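Local structure of putative acetyl/propionyl-CoA carboxylase, alpha subunit (Methylibium petroleiphilum, 2O1Q) at residues 58-63 and 103-108; 66-71 and 86-91. The protein is of unproven function but has a cupin fold, binds zinc and is probably an oxidoreductase resembling acetylacetone dioxygenase. All coordinates share one frame; numbering follows the deposited sequence.

Interaction 1 of 2, residues 58-63 and 103-108. With ZN (zinc ion), chain C; ACT (acetate ion), chain G.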
loop_
_atom_site.group_PDB
_atom_site.type_symbol
_atom_site.label_atom_id
_atom_site.label_comp_id
_atom_site.label_asym_id
_atom_site.label_seq_id
_atom_site.Cartn_x
_atom_site.Cartn_y
_atom_site.Cartn_z
ATOM N N ALA A 58 -8.961 17.740 -16.197
ATOM C CA ALA A 58 -8.138 18.874 -15.857
ATOM C C ALA A 58 -6.762 18.406 -15.422
ATOM O O ALA A 58 -6.566 17.263 -14.934
ATOM C CB ALA A 58 -8.784 19.694 -14.760
ATOM N N ALA A 59 -5.794 19.333 -15.512
ATOM C CA ALA A 59 -4.393 19.008 -15.158
ATOM C C ALA A 59 -4.263 18.519 -13.742
ATOM O O ALA A 59 -4.856 19.102 -12.834
ATOM C CB ALA A 59 -3.495 20.233 -15.350
ATOM N N HIS A 60 -3.506 17.460 -13.553
ATOM C CA HIS A 60 -3.390 16.840 -12.267
ATOM C C HIS A 60 -2.146 16.001 -12.156
ATOM O O HIS A 60 -1.494 15.649 -13.173
ATOM C CB HIS A 60 -4.641 16.018 -11.927
ATOM C CG HIS A 60 -4.841 14.838 -12.801
ATOM N ND1 HIS A 60 -5.558 14.891 -13.970
ATOM C CD2 HIS A 60 -4.434 13.555 -12.659
ATOM C CE1 HIS A 60 -5.571 13.681 -14.510
ATOM N NE2 HIS A 60 -4.882 12.864 -13.747
ATOM N N VAL A 61 -1.798 15.701 -10.912
ATOM C CA VAL A 61 -0.647 14.857 -10.529
ATOM C C VAL A 61 -1.132 13.709 -9.644
ATOM O O VAL A 61 -1.957 13.914 -8.748
ATOM C CB VAL A 61 0.426 15.665 -9.851
ATOM C CG1 VAL A 61 1.686 14.800 -9.612
ATOM C CG2 VAL A 61 0.784 16.870 -10.722
ATOM N N HIS A 62 -0.674 12.519 -9.981
ATOM C CA HIS A 62 -0.913 11.339 -9.153
ATOM C C HIS A 62 0.093 11.286 -8.015
ATOM O O HIS A 62 1.290 11.222 -8.239
ATOM C CB HIS A 62 -0.813 10.061 -9.965
ATOM C CG HIS A 62 -1.892 9.940 -10.986
ATOM N ND1 HIS A 62 -2.911 9.035 -10.852
ATOM C CD2 HIS A 62 -2.186 10.682 -12.091
ATOM C CE1 HIS A 62 -3.737 9.155 -11.883
ATOM N NE2 HIS A 62 -3.369 10.203 -12.592
ATOM N N VAL A 63 -0.401 11.274 -6.790
ATOM C CA VAL A 63 0.487 11.215 -5.604
ATOM C C VAL A 63 0.879 9.767 -5.312
ATOM O O VAL A 63 1.821 9.547 -4.593
ATOM C CB VAL A 63 -0.073 11.917 -4.329
ATOM C CG1 VAL A 63 -0.559 13.332 -4.647
ATOM C CG2 VAL A 63 -1.082 11.068 -3.615
ATOM N N ASP A 103 -1.264 16.560 -17.541
ATOM C CA ASP A 103 -1.735 17.926 -17.893
ATOM C C ASP A 103 -3.081 17.957 -18.589
ATOM O O ASP A 103 -3.924 18.817 -18.293
ATOM C CB ASP A 103 -0.710 18.635 -18.791
ATOM C CG ASP A 103 0.529 19.006 -18.054
ATOM O OD1 ASP A 103 0.627 18.780 -16.834
ATOM O OD2 ASP A 103 1.423 19.530 -18.728
ATOM N N LYS A 104 -3.318 17.019 -19.480
ATOM C CA LYS A 104 -4.574 16.938 -20.202
ATOM C C LYS A 104 -4.770 15.543 -20.767
ATOM O O LYS A 104 -4.564 15.279 -21.954
ATOM C CB LYS A 104 -4.658 17.987 -21.315
ATOM C CG LYS A 104 -6.054 18.092 -21.927
ATOM C CD LYS A 104 -6.126 19.222 -22.939
ATOM C CE LYS A 104 -7.565 19.411 -23.371
ATOM N NZ LYS A 104 -7.692 20.379 -24.505
ATOM N N THR A 105 -5.222 14.644 -19.917
ATOM C CA THR A 105 -5.624 13.350 -20.344
ATOM C C THR A 105 -6.874 13.566 -21.136
ATOM O O THR A 105 -7.788 14.224 -20.667
ATOM C CB THR A 105 -5.885 12.421 -19.203
ATOM O OG1 THR A 105 -4.653 12.212 -18.479
ATOM C CG2 THR A 105 -6.435 11.032 -19.689
ATOM N N GLU A 106 -6.910 13.023 -22.334
ATOM C CA GLU A 106 -8.018 13.311 -23.251
ATOM C C GLU A 106 -8.374 12.091 -24.079
ATOM O O GLU A 106 -7.586 11.170 -24.228
ATOM C CB GLU A 106 -7.719 14.554 -24.075
ATOM C CG GLU A 106 -6.607 14.425 -25.030
ATOM C CD GLU A 106 -6.343 15.718 -25.769
ATOM O OE1 GLU A 106 -6.741 16.837 -25.355
ATOM O OE2 GLU A 106 -5.712 15.596 -26.795
ATOM N N PHE A 107 -9.537 12.176 -24.689
ATOM C CA PHE A 107 -10.228 11.069 -25.341
ATOM C C PHE A 107 -10.620 11.424 -26.749
ATOM O O PHE A 107 -11.662 11.980 -27.013
ATOM C CB PHE A 107 -11.401 10.688 -24.463
ATOM C CG PHE A 107 -10.971 10.279 -23.104
ATOM C CD1 PHE A 107 -10.566 8.984 -22.873
ATOM C CD2 PHE A 107 -10.867 11.220 -22.073
ATOM C CE1 PHE A 107 -10.059 8.631 -21.595
ATOM C CE2 PHE A 107 -10.382 10.877 -20.863
ATOM C CZ PHE A 107 -9.989 9.559 -20.626
ATOM N N PRO A 108 -9.722 11.170 -27.704
ATOM C CA PRO A 108 -9.994 11.407 -29.114
ATOM C C PRO A 108 -11.188 10.666 -29.646
ATOM O O PRO A 108 -11.878 11.173 -30.528
ATOM C CB PRO A 108 -8.730 10.907 -29.803
ATOM C CG PRO A 108 -7.804 10.516 -28.791
ATOM C CD PRO A 108 -8.357 10.694 -27.471
HETATM ZN ZN ZN C . -4.290 11.046 -14.259
HETATM C C ACT G . -5.996 10.079 -15.675
HETATM O O ACT G . -5.599 11.206 -16.043
HETATM O OXT ACT G . -5.450 9.699 -14.614
HETATM C CH3 ACT G . -6.996 9.204 -16.383
HETATM O O HOH W 1 -0.284 18.152 -14.435
#

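Interaction 2 of 2, residues 66-71 and 86-91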
loop_
_atom_site.group_PDB
_atom_site.type_symbol
_atom_site.label_atom_id
_atom_site.label_comp_id
_atom_site.label_asym_id
_atom_site.label_seq_id
_atom_site.Cartn_x
_atom_site.Cartn_y
_atom_site.Cartn_z
ATOM N N GLY A 66 -1.395 4.570 -9.976
ATOM C CA GLY A 66 -2.700 4.270 -10.521
ATOM C C GLY A 66 -2.552 3.331 -11.678
ATOM O O GLY A 66 -1.526 3.320 -12.336
ATOM N N GLU A 67 -3.578 2.516 -11.917
ATOM C CA GLU A 67 -3.548 1.524 -13.002
ATOM C C GLU A 67 -4.885 1.543 -13.722
ATOM O O GLU A 67 -5.957 1.549 -13.055
ATOM C CB GLU A 67 -3.341 0.135 -12.419
ATOM C CG GLU A 67 -2.064 -0.023 -11.737
ATOM C CD GLU A 67 -1.835 -1.453 -11.259
ATOM O OE1 GLU A 67 -1.869 -2.402 -12.081
ATOM O OE2 GLU A 67 -1.471 -1.605 -10.077
ATOM N N TYR A 68 -4.879 1.556 -15.038
ATOM C CA TYR A 68 -6.078 1.587 -15.806
ATOM C C TYR A 68 -6.171 0.470 -16.822
ATOM O O TYR A 68 -5.145 -0.048 -17.263
ATOM C CB TYR A 68 -6.282 2.931 -16.505
ATOM C CG TYR A 68 -5.308 3.235 -17.623
ATOM C CD1 TYR A 68 -5.486 2.665 -18.874
ATOM C CD2 TYR A 68 -4.239 4.106 -17.428
ATOM C CE1 TYR A 68 -4.572 2.919 -19.890
ATOM C CE2 TYR A 68 -3.350 4.380 -18.473
ATOM C CZ TYR A 68 -3.554 3.778 -19.714
ATOM O OH TYR A 68 -2.621 4.007 -20.719
ATOM N N PHE A 69 -7.413 0.139 -17.143
ATOM C CA PHE A 69 -7.818 -0.762 -18.191
ATOM C C PHE A 69 -8.807 -0.004 -19.075
ATOM O O PHE A 69 -9.957 0.273 -18.688
ATOM C CB PHE A 69 -8.427 -2.004 -17.595
ATOM C CG PHE A 69 -8.888 -3.058 -18.580
ATOM C CD1 PHE A 69 -8.572 -3.073 -19.935
ATOM C CD2 PHE A 69 -9.695 -4.078 -18.101
ATOM C CE1 PHE A 69 -9.062 -4.087 -20.760
ATOM C CE2 PHE A 69 -10.153 -5.070 -18.903
ATOM C CZ PHE A 69 -9.839 -5.097 -20.227
ATOM N N LEU A 70 -8.311 0.453 -20.206
ATOM C CA LEU A 70 -9.130 1.100 -21.254
ATOM C C LEU A 70 -9.834 0.024 -22.018
ATOM O O LEU A 70 -9.186 -0.754 -22.748
ATOM C CB LEU A 70 -8.290 1.922 -22.176
ATOM C CG LEU A 70 -8.866 2.720 -23.342
ATOM C CD1 LEU A 70 -9.611 3.890 -22.694
ATOM C CD2 LEU A 70 -7.773 3.134 -24.336
ATOM N N THR A 71 -11.157 -0.092 -21.824
ATOM C CA THR A 71 -11.907 -1.189 -22.420
ATOM C C THR A 71 -12.469 -0.799 -23.763
ATOM O O THR A 71 -12.823 -1.677 -24.566
ATOM C CB THR A 71 -13.034 -1.613 -21.520
ATOM O OG1 THR A 71 -13.817 -0.465 -21.252
ATOM C CG2 THR A 71 -12.527 -2.155 -20.187
ATOM N N ASP A 86 1.786 8.266 -23.991
ATOM C CA ASP A 86 1.181 7.063 -24.550
ATOM C C ASP A 86 -0.203 7.356 -25.114
ATOM O O ASP A 86 -0.941 8.254 -24.648
ATOM C CB ASP A 86 1.133 5.939 -23.491
ATOM C CG ASP A 86 2.504 5.296 -23.262
ATOM O OD1 ASP A 86 3.011 4.670 -24.226
ATOM O OD2 ASP A 86 3.044 5.378 -22.132
ATOM N N THR A 87 -0.539 6.617 -26.158
ATOM C CA THR A 87 -1.877 6.595 -26.695
ATOM C C THR A 87 -2.397 5.205 -26.418
ATOM O O THR A 87 -1.930 4.223 -27.027
ATOM C CB THR A 87 -1.890 6.903 -28.207
ATOM O OG1 THR A 87 -1.368 8.223 -28.410
ATOM C CG2 THR A 87 -3.311 6.820 -28.747
ATOM N N ALA A 88 -3.271 5.109 -25.442
ATOM C CA ALA A 88 -3.893 3.882 -25.094
ATOM C C ALA A 88 -4.969 3.617 -26.121
ATOM O O ALA A 88 -5.692 4.543 -26.532
ATOM C CB ALA A 88 -4.416 3.960 -23.718
ATOM N N ILE A 89 -5.065 2.373 -26.582
ATOM C CA ILE A 89 -6.067 1.999 -27.591
ATOM C C ILE A 89 -6.700 0.728 -27.072
ATOM O O ILE A 89 -5.980 -0.211 -26.759
ATOM C CB ILE A 89 -5.409 1.717 -28.923
ATOM C CG1 ILE A 89 -4.720 2.983 -29.443
ATOM C CG2 ILE A 89 -6.425 1.235 -29.956
ATOM C CD1 ILE A 89 -3.996 2.813 -30.793
ATOM N N ALA A 90 -8.021 0.695 -26.940
ATOM C CA ALA A 90 -8.688 -0.437 -26.291
ATOM C C ALA A 90 -8.403 -1.725 -27.107
ATOM O O ALA A 90 -8.417 -1.704 -28.361
ATOM C CB ALA A 90 -10.191 -0.184 -26.184
ATOM N N PRO A 91 -8.090 -2.838 -26.423
ATOM C CA PRO A 91 -7.825 -3.043 -25.017
ATOM C C PRO A 91 -6.423 -2.614 -24.592
ATOM O O PRO A 91 -5.400 -3.159 -25.036
ATOM C CB PRO A 91 -8.073 -4.543 -24.874
ATOM C CG PRO A 91 -7.576 -5.109 -26.090
ATOM C CD PRO A 91 -7.896 -4.095 -27.176
#

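Interaction 1 of 2, residues 58-63 and 103-108
A59 and D103 bring the two chain segments together: the carbonyl O of D103 lies 3.3 Å from CB of A59, a close backbone-to-methyl approach with no direct hydrogen bond across it. A single water bridges the same corner, donating to the carbonyl O of H60 and, at 2.6 Å, to OD1 of D103.

From here H60 is the side chain to follow. Its CB leaves strand 55-62 with CG set between the backbone N and the carbonyl carbon (chi1 66°), which turns the imidazole back over its own chain. ND1 donates to the carbonyl O of A58 at 2.8 Å, almost straight at 172° and within the ring plane; this bond, with the metal bond at the far side of the ring, holds the rotation of the imidazole. CE1, the next corner, passes 2.9 Å from O of the acetate, and CD2 lies 3.0 Å from the zinc ion. At the tip, NE2 binds the zinc ion at 2.0 Å. H62, two residues on along the strand, presents its own NE2 to the metal, and H102 completes the protein ligands. Two histidines separated by a single residue on one strand, joined by a third from a later strand, form the metal site of a cupin barrel; an acetate ion, probably from the crystallisation liquor, binds the metal through both oxygens.

T105 reaches the same acetate from the other segment. Its OG1 donates to acetate O at 2.8 Å, while CG2 lies alongside the acetate methyl CH3 at 3.8 Å. A valine in its place would probably leave that acetate oxygen without its hydroxyl donor and the bound anion less firmly oriented on the metal. M75 and V77 of strand 74-77 also pack against T105, and F123 meets the ring of H60.

Interaction 2 of 2, residues 66-71 and 86-91
L70 is the bump that fills the hollow on this side of strand 86-89. Its CB points toward the other segment and, with CG anti to the backbone N (chi1 -179°), CD2 lies along the backbone there, 3.3 Å from the carbonyl O of A88 and 3.5 Å from CB of A88. The hollow is walled by two methyls, CB of A88 on one side and CB of A90 on the other, the latter 4.3 Å from CG of L70.

Y68 closes in on A88 as well. Its ring tip comes obliquely to the methyl, with OH 3.5 Å from A88 CB, so this one small side chain is shared between a phenol and a leucine branch. Farther along, the A90 methyl presses on the backbone of T71, CB of A90 being 3.4 Å from C of T71. P91 CA lies 3.5 Å from the carbonyl O of L70, a CA-H...O contact, and P91 CB meets the edge of the F69 ring. The A90-P91 peptide bond is cis. T71 sends its methyl CG2 over a face of F69, while its OG1 is hydrogen-bonded to OE1 of E112.

No hydrogen bond links the two segments; the closest approach of their strand axes is 7.7 Å, at 53°. M75 joins Y68 and L70 in the interior, and Y11 of the third subunit packs on Y68 and A88 from outside the chain. The contact sets strands of two sheets face to face through apolar side chains, as in the cupin beta-barrel.

Overall arrangement
The centres of interactions 1 and 2 lie about 14 Å apart within one cupin-like domain. Strand 55-62, which supplies the first segment of interaction 1, leads directly into strand 66-71, the first segment of interaction 2; segment 86-91 and then segment 103-108 follow, so interaction 2 falls wholly between the two halves of interaction 1. The strands belong to three sheets: 55-62 belongs to one, with the weakly bonded 106-107 beside it, 66-71 lies in the other six-stranded sheet, and 86-89 pairs with 74-77. Strand 74-77 touches both contacts, through T105 in one and Y68 and L70 in the other. Interaction 1 thus frames the zinc ion, while interaction 2 packs the neighbouring barrel wall beside the third subunit.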